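Local structure of Phl p 3 allergen (Phleum pratense, 3FT1) at residues Q9-I21 with N51-F65. The protein is a grass pollen allergen recognised by IgE, a secreted beta-barrel protein resembling the C-terminal domain of expansins that may bind cell-wall polysaccharide as that domain is thought to do. Residues are numbered along the deposited sequence; the frame is centred on the assembly and turned at random.
Sequences QKGSDPKKLVLDI and NVWEVKSSKPLVGPF
Leu17 sets its CD1 methyl over one face of the Phe65 ring, toward the rim, 4.2 Å from the ring centroid and 17° off the normal, a CH-pi contact; Gly63 CA lies over the opposite face, also toward the rim. With CG roughly anti to its carbonyl carbon (chi1 -89°), Leu17 also brings CG to Leu61 CD1 at 4.0 Å, while its CB meets Val55 CG1. Branched aliphatic chains suit this buried face, where Val55 and Phe65 continue onto Leu35 of strand 30-36. Farther along, Ile21 crosses Trp53 at about a right angle, its CD1 3.9 Å from Trp53 CD1; the one polar group of the buried indole, NE1-H, is satisfied by a water that also donates to Ile21 O.

The strands carrying most of these side chains, 16-21 and 52-56, pair antiparallel. Leu17 with Val55 and Leu19 with Trp53 are hydrogen-bonded pairs, and Leu17 N meets Val55 O at 2.9 Å. Beyond the strand ends, Leu61 N reaches Pro14 O at 2.7 Å, nearly straight at 173°, and a water links that oxygen to Leu61 O.

The opposite face is mixed, charged at one end and aliphatic at the other. Lys16 and Lys56 lie side by side, pointing the same way, with Lys16 CD 3.7 Å from Lys56 CE; their long methylene chains pack while one water accepts from both ammonium groups, weakly from Lys16, and donates to Glu54 OE1. The carboxylate thus gathers both lysines and probably stabilises their positive charge. Beside them Val18 CG1 touches Val52 CG2 at 3.7 Å. The chemistry implies a two-sided ribbon stitched by backbone bonds, apolar toward the barrel interior, with a lysine-glutamate-water cluster next to a small valine contact on its other side.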
loop_
_atom_site.group_PDB
_atom_site.type_symbol
_atom_site.label_atom_id
_atom_site.label_comp_id
_atom_site.label_asym_id
_atom_site.label_seq_id
_atom_site.Cartn_x
_atom_site.Cartn_y
_atom_site.Cartn_z
ATOM N N GLN A 9 0.749 6.271 8.869
ATOM C CA GLN A 9 0.985 7.637 9.328
ATOM C C GLN A 9 -0.152 8.147 10.194
ATOM O O GLN A 9 -1.305 7.757 10.010
ATOM C CB GLN A 9 1.144 8.571 8.125
ATOM C CG GLN A 9 2.267 8.152 7.197
ATOM C CD GLN A 9 3.613 8.252 7.871
ATOM O OE1 GLN A 9 4.214 7.242 8.249
ATOM N NE2 GLN A 9 4.084 9.477 8.060
ATOM N N LYS A 10 0.178 9.034 11.127
ATOM C CA LYS A 10 -0.847 9.686 11.926
ATOM C C LYS A 10 -1.844 10.327 10.974
ATOM O O LYS A 10 -1.460 10.879 9.938
ATOM C CB LYS A 10 -0.241 10.740 12.864
ATOM C CG LYS A 10 -1.206 11.154 13.975
ATOM C CD LYS A 10 -0.605 12.167 14.938
ATOM C CE LYS A 10 -1.492 12.328 16.166
ATOM N NZ LYS A 10 -2.935 12.164 15.821
ATOM N N GLY A 11 -3.124 10.234 11.320
ATOM C CA GLY A 11 -4.186 10.697 10.447
ATOM C C GLY A 11 -4.952 9.530 9.862
ATOM O O GLY A 11 -6.058 9.690 9.355
ATOM N N SER A 12 -4.344 8.350 9.918
ATOM C CA SER A 12 -5.016 7.123 9.527
ATOM C C SER A 12 -6.082 6.797 10.564
ATOM O O SER A 12 -5.936 7.136 11.734
ATOM C CB SER A 12 -4.015 5.976 9.449
ATOM O OG SER A 12 -3.094 6.174 8.399
ATOM N N ASP A 13 -7.154 6.155 10.120
ATOM C CA ASP A 13 -8.207 5.667 11.007
ATOM C C ASP A 13 -8.931 4.523 10.290
ATOM O O ASP A 13 -8.544 4.152 9.174
ATOM C CB ASP A 13 -9.148 6.809 11.431
ATOM C CG ASP A 13 -9.912 7.418 10.265
ATOM O OD1 ASP A 13 -10.559 6.677 9.506
ATOM O OD2 ASP A 13 -9.892 8.656 10.128
ATOM N N PRO A 14 -9.964 3.933 10.921
ATOM C CA PRO A 14 -10.584 2.778 10.267
ATOM C C PRO A 14 -11.095 3.037 8.846
ATOM O O PRO A 14 -11.226 2.086 8.079
ATOM C CB PRO A 14 -11.743 2.432 11.209
ATOM C CG PRO A 14 -11.242 2.844 12.550
ATOM C CD PRO A 14 -10.457 4.112 12.300
ATOM N N LYS A 15 -11.360 4.292 8.502
ATOM C CA LYS A 15 -11.864 4.639 7.167
ATOM C C LYS A 15 -10.800 5.292 6.287
ATOM O O LYS A 15 -11.097 5.775 5.194
ATOM C CB LYS A 15 -13.057 5.591 7.282
ATOM C CG LYS A 15 -14.299 4.950 7.890
ATOM C CD LYS A 15 -15.304 5.990 8.369
ATOM C CE LYS A 15 -15.984 6.698 7.216
ATOM N NZ LYS A 15 -17.078 7.604 7.686
ATOM N N LYS A 16 -9.559 5.321 6.754
ATOM C CA LYS A 16 -8.546 6.078 6.031
ATOM C C LYS A 16 -7.152 5.538 6.284
ATOM O O LYS A 16 -6.696 5.486 7.423
ATOM C CB LYS A 16 -8.623 7.549 6.438
ATOM C CG LYS A 16 -7.671 8.478 5.700
ATOM C CD LYS A 16 -7.975 9.915 6.092
ATOM C CE LYS A 16 -6.849 10.863 5.744
ATOM N NZ LYS A 16 -7.179 12.238 6.214
ATOM N N LEU A 17 -6.472 5.136 5.218
ATOM C CA LEU A 17 -5.077 4.729 5.338
ATOM C C LEU A 17 -4.181 5.795 4.746
ATOM O O LEU A 17 -4.299 6.121 3.577
ATOM C CB LEU A 17 -4.831 3.414 4.598
ATOM C CG LEU A 17 -5.045 2.118 5.367
ATOM C CD1 LEU A 17 -4.875 0.920 4.434
ATOM C CD2 LEU A 17 -4.075 2.035 6.543
ATOM N N VAL A 18 -3.290 6.337 5.569
ATOM C CA VAL A 18 -2.277 7.264 5.105
ATOM C C VAL A 18 -0.962 6.535 5.261
ATOM O O VAL A 18 -0.559 6.212 6.386
ATOM C CB VAL A 18 -2.250 8.548 5.955
ATOM C CG1 VAL A 18 -1.239 9.524 5.399
ATOM C CG2 VAL A 18 -3.638 9.183 6.002
ATOM N N LEU A 19 -0.306 6.260 4.138
ATOM C CA LEU A 19 0.850 5.375 4.144
ATOM C C LEU A 19 2.072 6.021 3.547
ATOM O O LEU A 19 2.039 6.501 2.408
ATOM C CB LEU A 19 0.550 4.101 3.353
ATOM C CG LEU A 19 -0.581 3.220 3.878
ATOM C CD1 LEU A 19 -0.883 2.119 2.868
ATOM C CD2 LEU A 19 -0.192 2.633 5.229
ATOM N N ASP A 20 3.146 6.019 4.328
ATOM C CA ASP A 20 4.477 6.279 3.808
ATOM C C ASP A 20 4.958 4.982 3.187
ATOM O O ASP A 20 5.303 4.030 3.883
ATOM C CB ASP A 20 5.421 6.696 4.939
ATOM C CG ASP A 20 6.818 7.010 4.448
ATOM O OD1 ASP A 20 7.033 7.037 3.218
ATOM O OD2 ASP A 20 7.708 7.234 5.297
ATOM N N ILE A 21 4.948 4.932 1.864
ATOM C CA ILE A 21 5.371 3.738 1.164
ATOM C C ILE A 21 6.762 4.008 0.612
ATOM O O ILE A 21 6.968 4.971 -0.132
ATOM C CB ILE A 21 4.389 3.381 0.012
ATOM C CG1 ILE A 21 2.980 3.147 0.572
ATOM C CG2 ILE A 21 4.878 2.158 -0.760
ATOM C CD1 ILE A 21 1.918 2.894 -0.490
ATOM N N ASN A 51 4.750 12.944 0.203
ATOM C CA ASN A 51 5.592 11.872 0.718
ATOM C C ASN A 51 4.793 10.621 1.065
ATOM O O ASN A 51 5.370 9.598 1.433
ATOM C CB ASN A 51 6.351 12.338 1.963
ATOM C CG ASN A 51 6.907 13.742 1.826
ATOM O OD1 ASN A 51 7.175 14.216 0.719
ATOM N ND2 ASN A 51 7.094 14.414 2.958
ATOM N N VAL A 52 3.467 10.709 0.975
ATOM C CA VAL A 52 2.617 9.587 1.370
ATOM C C VAL A 52 1.530 9.305 0.350
ATOM O O VAL A 52 1.322 10.073 -0.591
ATOM C CB VAL A 52 1.955 9.804 2.748
ATOM C CG1 VAL A 52 3.001 10.114 3.805
ATOM C CG2 VAL A 52 0.891 10.901 2.675
ATOM N N TRP A 53 0.849 8.182 0.547
ATOM C CA TRP A 53 -0.223 7.752 -0.334
ATOM C C TRP A 53 -1.432 7.548 0.536
ATOM O O TRP A 53 -1.322 7.052 1.655
ATOM C CB TRP A 53 0.118 6.425 -1.005
ATOM C CG TRP A 53 1.256 6.490 -1.955
ATOM C CD1 TRP A 53 2.581 6.519 -1.644
ATOM C CD2 TRP A 53 1.176 6.504 -3.387
ATOM N NE1 TRP A 53 3.332 6.571 -2.792
ATOM C CE2 TRP A 53 2.494 6.555 -3.875
ATOM C CE3 TRP A 53 0.116 6.472 -4.301
ATOM C CZ2 TRP A 53 2.785 6.584 -5.237
ATOM C CZ3 TRP A 53 0.408 6.498 -5.659
ATOM C CH2 TRP A 53 1.736 6.555 -6.111
ATOM N N GLU A 54 -2.596 7.910 0.023
ATOM C CA GLU A 54 -3.793 7.858 0.836
ATOM C C GLU A 54 -4.948 7.153 0.137
ATOM O O GLU A 54 -5.135 7.297 -1.069
ATOM C CB GLU A 54 -4.197 9.275 1.222
ATOM C CG GLU A 54 -5.513 9.368 1.956
ATOM C CD GLU A 54 -5.902 10.803 2.241
ATOM O OE1 GLU A 54 -5.009 11.593 2.603
ATOM O OE2 GLU A 54 -7.094 11.141 2.099
ATOM N N VAL A 55 -5.722 6.392 0.906
ATOM C CA VAL A 55 -7.006 5.898 0.422
ATOM C C VAL A 55 -8.047 6.028 1.529
ATOM O O VAL A 55 -7.804 5.652 2.683
ATOM C CB VAL A 55 -6.928 4.448 -0.140
ATOM C CG1 VAL A 55 -6.479 3.461 0.928
ATOM C CG2 VAL A 55 -8.271 4.039 -0.747
ATOM N N LYS A 56 -9.188 6.606 1.174
ATOM C CA LYS A 56 -10.276 6.833 2.116
ATOM C C LYS A 56 -11.468 6.017 1.667
ATOM O O LYS A 56 -11.614 5.720 0.485
ATOM C CB LYS A 56 -10.709 8.296 2.098
ATOM C CG LYS A 56 -9.803 9.281 2.790
ATOM C CD LYS A 56 -10.286 10.704 2.503
ATOM C CE LYS A 56 -9.510 11.748 3.293
ATOM N NZ LYS A 56 -9.539 13.088 2.632
ATOM N N SER A 57 -12.340 5.693 2.609
ATOM C CA SER A 57 -13.591 5.026 2.290
ATOM C C SER A 57 -14.699 5.629 3.131
ATOM O O SER A 57 -14.441 6.193 4.193
ATOM C CB SER A 57 -13.493 3.537 2.577
ATOM O OG SER A 57 -14.708 2.909 2.217
ATOM N N SER A 58 -15.935 5.516 2.658
ATOM C CA SER A 58 -17.072 6.019 3.419
ATOM C C SER A 58 -17.442 5.033 4.519
ATOM O O SER A 58 -18.239 5.344 5.407
ATOM C CB SER A 58 -18.273 6.256 2.503
ATOM O OG SER A 58 -18.764 5.028 2.006
ATOM N N LYS A 59 -16.851 3.844 4.452
ATOM C CA LYS A 59 -17.062 2.810 5.458
ATOM C C LYS A 59 -15.725 2.280 5.951
ATOM O O LYS A 59 -14.706 2.442 5.281
ATOM C CB LYS A 59 -17.894 1.671 4.876
ATOM C CG LYS A 59 -19.342 2.053 4.666
ATOM C CD LYS A 59 -20.009 1.175 3.638
ATOM C CE LYS A 59 -21.423 1.663 3.363
ATOM N NZ LYS A 59 -21.946 1.124 2.082
ATOM N N PRO A 60 -15.717 1.650 7.134
ATOM C CA PRO A 60 -14.435 1.127 7.614
ATOM C C PRO A 60 -13.807 0.174 6.607
ATOM O O PRO A 60 -14.498 -0.625 5.973
ATOM C CB PRO A 60 -14.817 0.399 8.903
ATOM C CG PRO A 60 -16.047 1.116 9.374
ATOM C CD PRO A 60 -16.793 1.480 8.124
ATOM N N LEU A 61 -12.493 0.283 6.454
ATOM C CA LEU A 61 -11.760 -0.567 5.538
ATOM C C LEU A 61 -11.672 -1.978 6.108
ATOM O O LEU A 61 -11.560 -2.176 7.323
ATOM C CB LEU A 61 -10.369 0.020 5.292
ATOM C CG LEU A 61 -10.363 1.405 4.642
ATOM C CD1 LEU A 61 -9.014 2.076 4.789
ATOM C CD2 LEU A 61 -10.744 1.297 3.176
ATOM N N VAL A 62 -11.738 -2.962 5.228
ATOM C CA VAL A 62 -11.717 -4.350 5.650
ATOM C C VAL A 62 -10.405 -5.003 5.228
ATOM O O VAL A 62 -10.118 -5.127 4.034
ATOM C CB VAL A 62 -12.910 -5.118 5.058
ATOM C CG1 VAL A 62 -12.809 -6.591 5.384
ATOM C CG2 VAL A 62 -14.227 -4.530 5.571
ATOM N N GLY A 63 -9.612 -5.404 6.219
ATOM C CA GLY A 63 -8.336 -6.051 5.982
ATOM C C GLY A 63 -8.384 -7.538 6.257
ATOM O O GLY A 63 -9.444 -8.073 6.581
ATOM N N PRO A 64 -7.232 -8.217 6.151
ATOM C CA PRO A 64 -5.933 -7.603 5.837
ATOM C C PRO A 64 -5.884 -7.026 4.423
ATOM O O PRO A 64 -6.605 -7.469 3.532
ATOM C CB PRO A 64 -4.944 -8.760 5.987
ATOM C CG PRO A 64 -5.759 -9.997 5.905
ATOM C CD PRO A 64 -7.126 -9.663 6.401
ATOM N N PHE A 65 -5.023 -6.039 4.222
ATOM C CA PHE A 65 -5.032 -5.275 2.984
ATOM C C PHE A 65 -3.994 -5.762 1.978
ATOM O O PHE A 65 -2.864 -6.051 2.339
ATOM C CB PHE A 65 -4.816 -3.796 3.304
ATOM C CG PHE A 65 -5.822 -3.243 4.279
ATOM C CD1 PHE A 65 -7.147 -3.105 3.914
ATOM C CD2 PHE A 65 -5.444 -2.884 5.562
ATOM C CE1 PHE A 65 -8.080 -2.608 4.808
ATOM C CE2 PHE A 65 -6.375 -2.387 6.467
ATOM C CZ PHE A 65 -7.693 -2.247 6.082
HETATM O O HOH W 1 -10.740 -0.413 9.254
HETATM O O HOH W 2 -6.524 13.610 3.321
HETATM O O HOH W 3 5.300 7.280 0.232
HETATM O O HOH W 4 6.253 6.496 -2.807
#